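Local coordinates for protein phenylalanine ammonia-lyase (Rhodosporidium toruloides, PDB 1Y2M) that catalyses the non-oxidative deamination of L-phenylalanine and L-tyrosine to trans-cinnamate and p-coumarate, working as a homotetramer built as a dimer of dimers, at residues V72-V82 with E163-I171; L135-L143 with L215-S226. All coordinates share one frame; numbering follows the deposited sequence.

Interaction 1: V72-V82 with E163-I171; sequences VVSAARKGRPV and EVVRGAMTI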
loop_
_atom_site.group_PDB
_atom_site.type_symbol
_atom_site.label_atom_id
_atom_site.label_comp_id
_atom_site.label_asym_id
_atom_site.label_seq_id
_atom_site.Cartn_x
_atom_site.Cartn_y
_atom_site.Cartn_z
ATOM N N VAL B 72 -29.303 -8.177 12.323
ATOM C CA VAL B 72 -29.095 -7.483 11.033
ATOM C C VAL B 72 -28.907 -8.497 9.907
ATOM O O VAL B 72 -29.559 -8.436 8.851
ATOM C CB VAL B 72 -27.913 -6.492 11.090
ATOM C CG1 VAL B 72 -27.527 -6.034 9.688
ATOM C CG2 VAL B 72 -28.210 -5.290 12.021
ATOM N N VAL B 73 -28.040 -9.469 10.162
ATOM C CA VAL B 73 -27.783 -10.510 9.150
ATOM C C VAL B 73 -29.080 -11.296 8.867
ATOM O O VAL B 73 -29.382 -11.595 7.720
ATOM C CB VAL B 73 -26.680 -11.464 9.597
ATOM C CG1 VAL B 73 -26.514 -12.630 8.562
ATOM C CG2 VAL B 73 -25.363 -10.726 9.734
ATOM N N SER B 74 -29.856 -11.617 9.896
ATOM C CA SER B 74 -31.125 -12.348 9.655
ATOM C C SER B 74 -32.080 -11.598 8.746
ATOM O O SER B 74 -32.719 -12.182 7.860
ATOM C CB SER B 74 -31.825 -12.732 10.947
ATOM O OG SER B 74 -32.249 -11.617 11.729
ATOM N N ALA B 75 -32.176 -10.279 8.935
ATOM C CA ALA B 75 -33.072 -9.454 8.096
ATOM C C ALA B 75 -32.476 -9.297 6.694
ATOM O O ALA B 75 -33.188 -9.372 5.711
ATOM C CB ALA B 75 -33.237 -8.104 8.730
ATOM N N ALA B 76 -31.167 -9.085 6.613
ATOM C CA ALA B 76 -30.514 -8.849 5.314
ATOM C C ALA B 76 -30.508 -10.082 4.414
ATOM O O ALA B 76 -30.799 -9.982 3.216
ATOM C CB ALA B 76 -29.086 -8.388 5.502
ATOM N N ARG B 77 -30.098 -11.219 4.987
ATOM C CA ARG B 77 -29.896 -12.479 4.242
ATOM C C ARG B 77 -30.950 -13.546 4.348
ATOM O O ARG B 77 -31.044 -14.421 3.463
ATOM C CB ARG B 77 -28.646 -13.137 4.759
ATOM C CG ARG B 77 -27.433 -12.456 4.308
ATOM C CD ARG B 77 -26.209 -13.425 4.472
ATOM N NE ARG B 77 -25.054 -12.718 3.946
ATOM C CZ ARG B 77 -23.809 -12.854 4.375
ATOM N NH1 ARG B 77 -23.496 -13.647 5.392
ATOM N NH2 ARG B 77 -22.870 -12.149 3.791
ATOM N N LYS B 78 -31.700 -13.574 5.444
ATOM C CA LYS B 78 -32.614 -14.696 5.696
ATOM C C LYS B 78 -34.102 -14.377 5.601
ATOM O O LYS B 78 -34.962 -15.187 5.997
ATOM C CB LYS B 78 -32.348 -15.336 7.064
ATOM C CG LYS B 78 -30.903 -15.648 7.383
ATOM C CD LYS B 78 -30.403 -16.789 6.575
ATOM C CE LYS B 78 -28.995 -17.190 6.993
ATOM N NZ LYS B 78 -28.699 -18.515 6.423
ATOM N N GLY B 79 -34.425 -13.206 5.064
ATOM C CA GLY B 79 -35.813 -12.821 4.868
ATOM C C GLY B 79 -36.656 -12.650 6.112
ATOM O O GLY B 79 -37.888 -12.692 6.043
ATOM N N ARG B 80 -36.025 -12.408 7.248
ATOM C CA ARG B 80 -36.767 -12.239 8.475
ATOM C C ARG B 80 -37.660 -11.030 8.427
ATOM O O ARG B 80 -37.204 -9.969 7.972
ATOM C CB ARG B 80 -35.824 -12.020 9.627
ATOM C CG ARG B 80 -36.530 -12.030 10.972
ATOM C CD ARG B 80 -35.479 -11.930 11.992
ATOM N NE ARG B 80 -35.993 -11.954 13.360
ATOM C CZ ARG B 80 -35.216 -11.704 14.404
ATOM N NH1 ARG B 80 -33.901 -11.480 14.223
ATOM N NH2 ARG B 80 -35.739 -11.700 15.615
ATOM N N PRO B 81 -38.920 -11.162 8.868
ATOM C CA PRO B 81 -39.799 -9.992 8.867
ATOM C C PRO B 81 -39.273 -8.927 9.823
ATOM O O PRO B 81 -38.701 -9.270 10.851
ATOM C CB PRO B 81 -41.122 -10.530 9.399
ATOM C CG PRO B 81 -41.067 -11.974 9.189
ATOM C CD PRO B 81 -39.628 -12.362 9.332
ATOM N N VAL B 82 -39.515 -7.661 9.521
ATOM C CA VAL B 82 -38.996 -6.553 10.313
ATOM C C VAL B 82 -40.140 -5.570 10.526
ATOM O O VAL B 82 -40.906 -5.283 9.590
ATOM C CB VAL B 82 -37.801 -5.864 9.600
ATOM C CG1 VAL B 82 -37.326 -4.634 10.345
ATOM C CG2 VAL B 82 -36.684 -6.834 9.382
ATOM N N GLU B 163 -28.547 -7.957 -0.452
ATOM C CA GLU B 163 -28.473 -8.151 1.005
ATOM C C GLU B 163 -27.976 -6.883 1.715
ATOM O O GLU B 163 -28.386 -6.574 2.842
ATOM C CB GLU B 163 -27.592 -9.364 1.406
ATOM C CG GLU B 163 -26.156 -9.296 0.985
ATOM C CD GLU B 163 -25.272 -10.454 1.482
ATOM O OE1 GLU B 163 -25.788 -11.566 1.577
ATOM O OE2 GLU B 163 -24.068 -10.265 1.818
ATOM N N VAL B 164 -27.068 -6.150 1.072
ATOM C CA VAL B 164 -26.529 -4.972 1.689
ATOM C C VAL B 164 -27.620 -3.935 1.798
ATOM O O VAL B 164 -27.790 -3.273 2.823
ATOM C CB VAL B 164 -25.339 -4.450 0.874
ATOM C CG1 VAL B 164 -24.950 -3.035 1.302
ATOM C CG2 VAL B 164 -24.151 -5.420 1.077
ATOM N N VAL B 165 -28.370 -3.802 0.717
ATOM C CA VAL B 165 -29.517 -2.875 0.692
ATOM C C VAL B 165 -30.562 -3.194 1.751
ATOM O O VAL B 165 -31.019 -2.302 2.479
ATOM C CB VAL B 165 -30.155 -2.735 -0.704
ATOM C CG1 VAL B 165 -31.341 -1.753 -0.644
ATOM C CG2 VAL B 165 -29.099 -2.292 -1.715
ATOM N N ARG B 166 -30.899 -4.479 1.893
ATOM C CA ARG B 166 -31.839 -4.885 2.938
ATOM C C ARG B 166 -31.301 -4.569 4.334
ATOM O O ARG B 166 -32.029 -4.046 5.180
ATOM C CB ARG B 166 -32.101 -6.390 2.863
ATOM C CG ARG B 166 -33.082 -6.746 1.689
ATOM C CD ARG B 166 -33.471 -8.186 1.695
ATOM N NE ARG B 166 -34.021 -8.646 2.975
ATOM C CZ ARG B 166 -35.311 -8.588 3.307
ATOM N NH1 ARG B 166 -36.210 -8.049 2.487
ATOM N NH2 ARG B 166 -35.733 -9.025 4.489
ATOM N N GLY B 167 -30.024 -4.889 4.583
ATOM C CA GLY B 167 -29.430 -4.582 5.876
ATOM C C GLY B 167 -29.452 -3.073 6.143
ATOM O O GLY B 167 -29.700 -2.638 7.260
ATOM N N ALA B 168 -29.269 -2.278 5.075
ATOM C CA ALA B 168 -29.247 -0.829 5.194
ATOM C C ALA B 168 -30.601 -0.286 5.554
ATOM O O ALA B 168 -30.739 0.591 6.397
ATOM C CB ALA B 168 -28.791 -0.204 3.894
HETATM N N MSE B 169 -31.633 -0.832 4.934
HETATM C CA MSE B 169 -33.002 -0.399 5.261
HETATM C C MSE B 169 -33.344 -0.720 6.699
HETATM O O MSE B 169 -34.023 0.076 7.356
HETATM C CB MSE B 169 -34.036 -0.969 4.304
HETATM C CG MSE B 169 -33.775 -0.470 2.919
HETATM SE SE MSE B 169 -35.346 -0.858 1.724
HETATM C CE MSE B 169 -35.003 -2.822 1.369
ATOM N N THR B 170 -32.894 -1.871 7.191
ATOM C CA THR B 170 -33.187 -2.316 8.537
ATOM C C THR B 170 -32.546 -1.351 9.560
ATOM O O THR B 170 -33.155 -0.888 10.540
ATOM C CB THR B 170 -32.654 -3.746 8.762
ATOM O OG1 THR B 170 -33.260 -4.647 7.819
ATOM C CG2 THR B 170 -32.931 -4.218 10.121
ATOM N N ILE B 171 -31.242 -1.101 9.353
ATOM C CA ILE B 171 -30.477 -0.218 10.268
ATOM C C ILE B 171 -31.047 1.187 10.167
ATOM O O ILE B 171 -31.194 1.877 11.163
ATOM C CB ILE B 171 -28.964 -0.240 9.942
ATOM C CG1 ILE B 171 -28.395 -1.626 10.228
ATOM C CG2 ILE B 171 -28.208 0.890 10.575
ATOM C CD1 ILE B 171 -26.986 -1.842 9.639
HETATM O O HOH W 1 -38.250 -8.513 6.027
#

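Interaction 2: L135-L143 with L215-S226; sequences LEHQLCGVL and LSPLSYIAAAIS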
loop_
_atom_site.group_PDB
_atom_site.type_symbol
_atom_site.label_atom_id
_atom_site.label_comp_id
_atom_site.label_asym_id
_atom_site.label_seq_id
_atom_site.Cartn_x
_atom_site.Cartn_y
_atom_site.Cartn_z
ATOM N N LEU B 135 -32.737 14.986 -3.114
ATOM C CA LEU B 135 -32.640 13.680 -3.807
ATOM C C LEU B 135 -32.075 13.896 -5.187
ATOM O O LEU B 135 -31.298 13.103 -5.673
ATOM C CB LEU B 135 -34.013 12.981 -3.954
ATOM C CG LEU B 135 -34.704 12.507 -2.681
ATOM C CD1 LEU B 135 -35.876 11.605 -3.020
ATOM C CD2 LEU B 135 -33.748 11.841 -1.745
ATOM N N GLU B 136 -32.538 14.941 -5.866
ATOM C CA GLU B 136 -32.137 15.171 -7.249
ATOM C C GLU B 136 -30.614 15.017 -7.420
ATOM O O GLU B 136 -30.133 14.255 -8.270
ATOM C CB GLU B 136 -32.546 16.555 -7.734
ATOM C CG GLU B 136 -32.029 16.939 -9.160
ATOM C CD GLU B 136 -32.337 18.378 -9.549
ATOM O OE1 GLU B 136 -32.537 19.199 -8.673
ATOM O OE2 GLU B 136 -32.391 18.714 -10.752
ATOM N N HIS B 137 -29.850 15.791 -6.646
ATOM C CA HIS B 137 -28.389 15.832 -6.830
ATOM C C HIS B 137 -27.674 14.552 -6.375
ATOM O O HIS B 137 -26.548 14.289 -6.809
ATOM C CB HIS B 137 -27.785 17.095 -6.207
ATOM C CG HIS B 137 -27.566 17.027 -4.721
ATOM N ND1 HIS B 137 -28.562 17.335 -3.808
ATOM C CD2 HIS B 137 -26.456 16.771 -3.997
ATOM C CE1 HIS B 137 -28.076 17.210 -2.584
ATOM N NE2 HIS B 137 -26.803 16.879 -2.664
ATOM N N GLN B 138 -28.313 13.781 -5.480
ATOM C CA GLN B 138 -27.730 12.579 -4.951
ATOM C C GLN B 138 -28.014 11.320 -5.780
ATOM O O GLN B 138 -27.300 10.319 -5.614
ATOM C CB GLN B 138 -28.151 12.375 -3.496
ATOM C CG GLN B 138 -27.499 13.379 -2.520
ATOM C CD GLN B 138 -25.998 13.167 -2.390
ATOM O OE1 GLN B 138 -25.487 12.094 -2.687
ATOM N NE2 GLN B 138 -25.258 14.238 -1.993
ATOM N N LEU B 139 -28.971 11.411 -6.707
ATOM C CA LEU B 139 -29.272 10.304 -7.616
ATOM C C LEU B 139 -28.341 10.433 -8.824
ATOM O O LEU B 139 -28.757 10.636 -9.952
ATOM C CB LEU B 139 -30.741 10.316 -8.015
ATOM C CG LEU B 139 -31.746 10.177 -6.869
ATOM C CD1 LEU B 139 -33.209 10.469 -7.360
ATOM C CD2 LEU B 139 -31.621 8.775 -6.232
ATOM N N CYS B 140 -27.055 10.264 -8.544
ATOM C CA CYS B 140 -26.025 10.607 -9.482
ATOM C C CYS B 140 -25.040 9.506 -9.781
ATOM O O CYS B 140 -23.988 9.777 -10.401
ATOM C CB CYS B 140 -25.240 11.778 -8.919
ATOM S SG CYS B 140 -24.371 11.528 -7.376
ATOM N N GLY B 141 -25.399 8.266 -9.426
ATOM C CA GLY B 141 -24.503 7.118 -9.602
ATOM C C GLY B 141 -24.820 6.375 -10.867
ATOM O O GLY B 141 -25.863 6.596 -11.483
ATOM N N VAL B 142 -23.933 5.435 -11.198
ATOM C CA VAL B 142 -23.997 4.698 -12.445
ATOM C C VAL B 142 -24.585 3.303 -12.234
ATOM O O VAL B 142 -24.195 2.543 -11.350
ATOM C CB VAL B 142 -22.588 4.637 -13.090
ATOM C CG1 VAL B 142 -22.533 3.627 -14.213
ATOM C CG2 VAL B 142 -22.132 6.008 -13.470
ATOM N N LEU B 143 -25.553 3.011 -13.102
ATOM C CA LEU B 143 -26.263 1.745 -13.178
ATOM C C LEU B 143 -26.495 1.424 -14.657
ATOM O O LEU B 143 -26.497 2.342 -15.492
ATOM C CB LEU B 143 -27.607 1.904 -12.476
ATOM C CG LEU B 143 -27.617 1.962 -10.969
ATOM C CD1 LEU B 143 -28.997 2.414 -10.505
ATOM C CD2 LEU B 143 -27.210 0.619 -10.372
ATOM N N LEU B 215 -24.589 9.137 1.497
ATOM C CA LEU B 215 -25.646 9.974 0.933
ATOM C C LEU B 215 -26.291 9.424 -0.350
ATOM O O LEU B 215 -27.505 9.315 -0.450
ATOM C CB LEU B 215 -25.072 11.361 0.639
ATOM C CG LEU B 215 -24.654 12.199 1.837
ATOM C CD1 LEU B 215 -23.826 13.372 1.351
ATOM C CD2 LEU B 215 -25.884 12.649 2.650
ATOM N N SER B 216 -25.473 9.133 -1.324
ATOM C CA SER B 216 -26.012 8.738 -2.592
ATOM C C SER B 216 -26.823 7.444 -2.475
ATOM O O SER B 216 -28.004 7.437 -2.836
ATOM C CB SER B 216 -24.909 8.660 -3.660
ATOM O OG SER B 216 -25.525 8.375 -4.911
ATOM N N PRO B 217 -26.222 6.373 -1.926
ATOM C CA PRO B 217 -27.048 5.148 -1.859
ATOM C C PRO B 217 -28.314 5.283 -1.016
ATOM O O PRO B 217 -29.394 4.760 -1.374
ATOM C CB PRO B 217 -26.102 4.118 -1.253
ATOM C CG PRO B 217 -25.004 4.872 -0.620
ATOM C CD PRO B 217 -24.851 6.109 -1.462
ATOM N N LEU B 218 -28.224 5.994 0.095
ATOM C CA LEU B 218 -29.412 6.223 0.905
ATOM C C LEU B 218 -30.441 7.071 0.127
ATOM O O LEU B 218 -31.654 6.915 0.328
ATOM C CB LEU B 218 -29.063 6.918 2.214
ATOM C CG LEU B 218 -28.341 5.994 3.221
ATOM C CD1 LEU B 218 -27.891 6.730 4.417
ATOM C CD2 LEU B 218 -29.236 4.900 3.714
ATOM N N SER B 219 -29.979 7.974 -0.736
ATOM C CA SER B 219 -30.916 8.723 -1.599
ATOM C C SER B 219 -31.671 7.822 -2.549
ATOM O O SER B 219 -32.821 8.072 -2.818
ATOM C CB SER B 219 -30.205 9.840 -2.369
ATOM O OG SER B 219 -29.755 10.822 -1.412
ATOM N N TYR B 220 -31.017 6.785 -3.062
ATOM C CA TYR B 220 -31.721 5.820 -3.907
ATOM C C TYR B 220 -32.807 5.104 -3.116
ATOM O O TYR B 220 -33.904 4.886 -3.639
ATOM C CB TYR B 220 -30.782 4.837 -4.606
ATOM C CG TYR B 220 -30.070 5.446 -5.787
ATOM C CD1 TYR B 220 -30.530 5.241 -7.059
ATOM C CD2 TYR B 220 -28.952 6.238 -5.621
ATOM C CE1 TYR B 220 -29.931 5.847 -8.123
ATOM C CE2 TYR B 220 -28.313 6.831 -6.706
ATOM C CZ TYR B 220 -28.812 6.622 -7.949
ATOM O OH TYR B 220 -28.203 7.244 -9.032
ATOM N N ILE B 221 -32.522 4.759 -1.856
ATOM C CA ILE B 221 -33.555 4.138 -1.028
ATOM C C ILE B 221 -34.736 5.081 -0.793
ATOM O O ILE B 221 -35.903 4.698 -0.981
ATOM C CB ILE B 221 -32.946 3.638 0.281
ATOM C CG1 ILE B 221 -32.069 2.445 -0.022
ATOM C CG2 ILE B 221 -33.986 3.280 1.302
ATOM C CD1 ILE B 221 -31.051 2.072 1.084
ATOM N N ALA B 222 -34.452 6.326 -0.478
ATOM C CA ALA B 222 -35.480 7.311 -0.260
ATOM C C ALA B 222 -36.312 7.591 -1.508
ATOM O O ALA B 222 -37.527 7.728 -1.460
ATOM C CB ALA B 222 -34.848 8.597 0.218
ATOM N N ALA B 223 -35.640 7.665 -2.651
ATOM C CA ALA B 223 -36.332 7.851 -3.923
ATOM C C ALA B 223 -37.306 6.692 -4.248
ATOM O O ALA B 223 -38.367 6.905 -4.799
ATOM C CB ALA B 223 -35.323 8.035 -5.032
ATOM N N ALA B 224 -36.890 5.470 -3.914
ATOM C CA ALA B 224 -37.696 4.306 -4.147
ATOM C C ALA B 224 -38.986 4.354 -3.306
ATOM O O ALA B 224 -40.080 4.217 -3.886
ATOM C CB ALA B 224 -36.925 3.047 -3.913
ATOM N N ILE B 225 -38.895 4.532 -1.990
ATOM C CA ILE B 225 -40.109 4.572 -1.183
ATOM C C ILE B 225 -41.021 5.761 -1.517
ATOM O O ILE B 225 -42.222 5.744 -1.228
ATOM C CB ILE B 225 -39.828 4.507 0.351
ATOM C CG1 ILE B 225 -38.976 5.688 0.839
ATOM C CG2 ILE B 225 -39.190 3.209 0.681
ATOM C CD1 ILE B 225 -38.988 5.840 2.359
ATOM N N SER B 226 -40.432 6.818 -2.075
ATOM C CA SER B 226 -41.201 7.980 -2.460
ATOM C C SER B 226 -41.674 7.928 -3.934
ATOM O O SER B 226 -42.352 8.840 -4.412
ATOM C CB SER B 226 -40.405 9.254 -2.127
ATOM O OG SER B 226 -39.287 9.332 -2.912
#

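Interaction 1: V72-V82 with E163-I171
Ala76 sits against the bare backbone of Gly167, their CA atoms 4.4 Å apart, where the two backbones come nearest, consistent with close helix packing. The short axes pass 7.7 Å apart at 129°, a spacing that needs small residues: the methyl of Ala76 rests 3.3 Å from Glu163 O, and Gly167, with no side chain, leaves room for that methyl. Ala75 CB lies by Thr170, whose hydroxyl is turned back on its own helix and donates to Arg166 O, while Val72 CG2 meets Ile171 CG1 at 4.1 Å to close the apolar end.

The other side is polar, with the partly exposed Arg166 and Arg77 nearer to solvent and a water taking part. Arg166, bent at chi3 (54°), curls over the C-terminal end of helix 72-77 and grips Ala75 O side-on, with NE at 3.0 Å and NH2 at 2.8 Å, both in the carbonyl plane. Its NH2 also reaches a water that donates to Arg80 O, tying in the loop after the helix. On the more exposed flank, the extended Arg77 meets the Glu163 carboxylate two-to-two: NE reaches OE1 at 2.7 Å from above the carboxylate plane, and NH2 reaches OE2 at 3.0 Å on the syn side. Arg77 NH1 makes a salt bridge to Asp285. A methionine in its place would probably leave Glu163 and Asp285 without their shared positive mate. Arginine thus serves in two ways, pairing charges on that flank and supplying donors to a carbonyl at a helix end, where the next turn's N-H groups are missing.

Interaction 2: L135-L143 with L215-S226
Gln138 and Leu139 of the first segment and Tyr220 of helix 215-225 give up the most surface to the contact. Gln138 lies over the first turn of that helix: its CB packs 3.1 Å from Ser219 OG, and a bend at chi2 (-68°) carries the amide across Leu215, OE1 coming 3.4 Å from Leu215 CB. Its backbone carbonyl takes a hydrogen bond from Ser216 OG at 2.7 Å, almost head-on to the carbonyl (C=O...OG angle 170°).

Leu139, at the centre of an inverse gamma turn, lays one methyl on the Tyr220 ring. CD2 stands 3.6 Å from the ring centroid and only 5° off its normal, a well-centred CH-pi contact, and it also touches Ala223 CB. The ring's hydroxyl reaches past the turn to accept from Gly141 N at 3.0 Å, so tyrosine suits the place twice over, offering a flat apolar face and a polar end. Leu135 completes the packing against Ala222 and Ala223, whose small methyls let it approach the helix.

Leu215 also touches Asn270, a residue probably binding cinnamate. Serine and tyrosine hydroxyls thus serve backbone groups around the C-terminal part of helix 125-138 and the turn that follows, holding an irregular chain in place in a mostly buried setting.

In the fold
Both contacts are mainly buried and both belong to the aromatic amino acid lyase family region, their centres about 19 Å apart. Helices 125-138 and 162-176 follow each other in the chain, yet each packs on a different partner, and the segments of the two contacts alternate along the chain. They meet directly where Met169, Val165 and Ala168 of interaction 1 pack on Ile221 of interaction 2, and helix 185-197 touches both. Interaction 1 lies nearer the chain's centre, touches no other subunit and uses arginines, one gripping a backbone carbonyl and one in a salt bridge; interaction 2 borders a second subunit, where Glu136 pairs with Arg678 of that chain, and relies on neutral hydroxyls and aliphatic-aromatic packing.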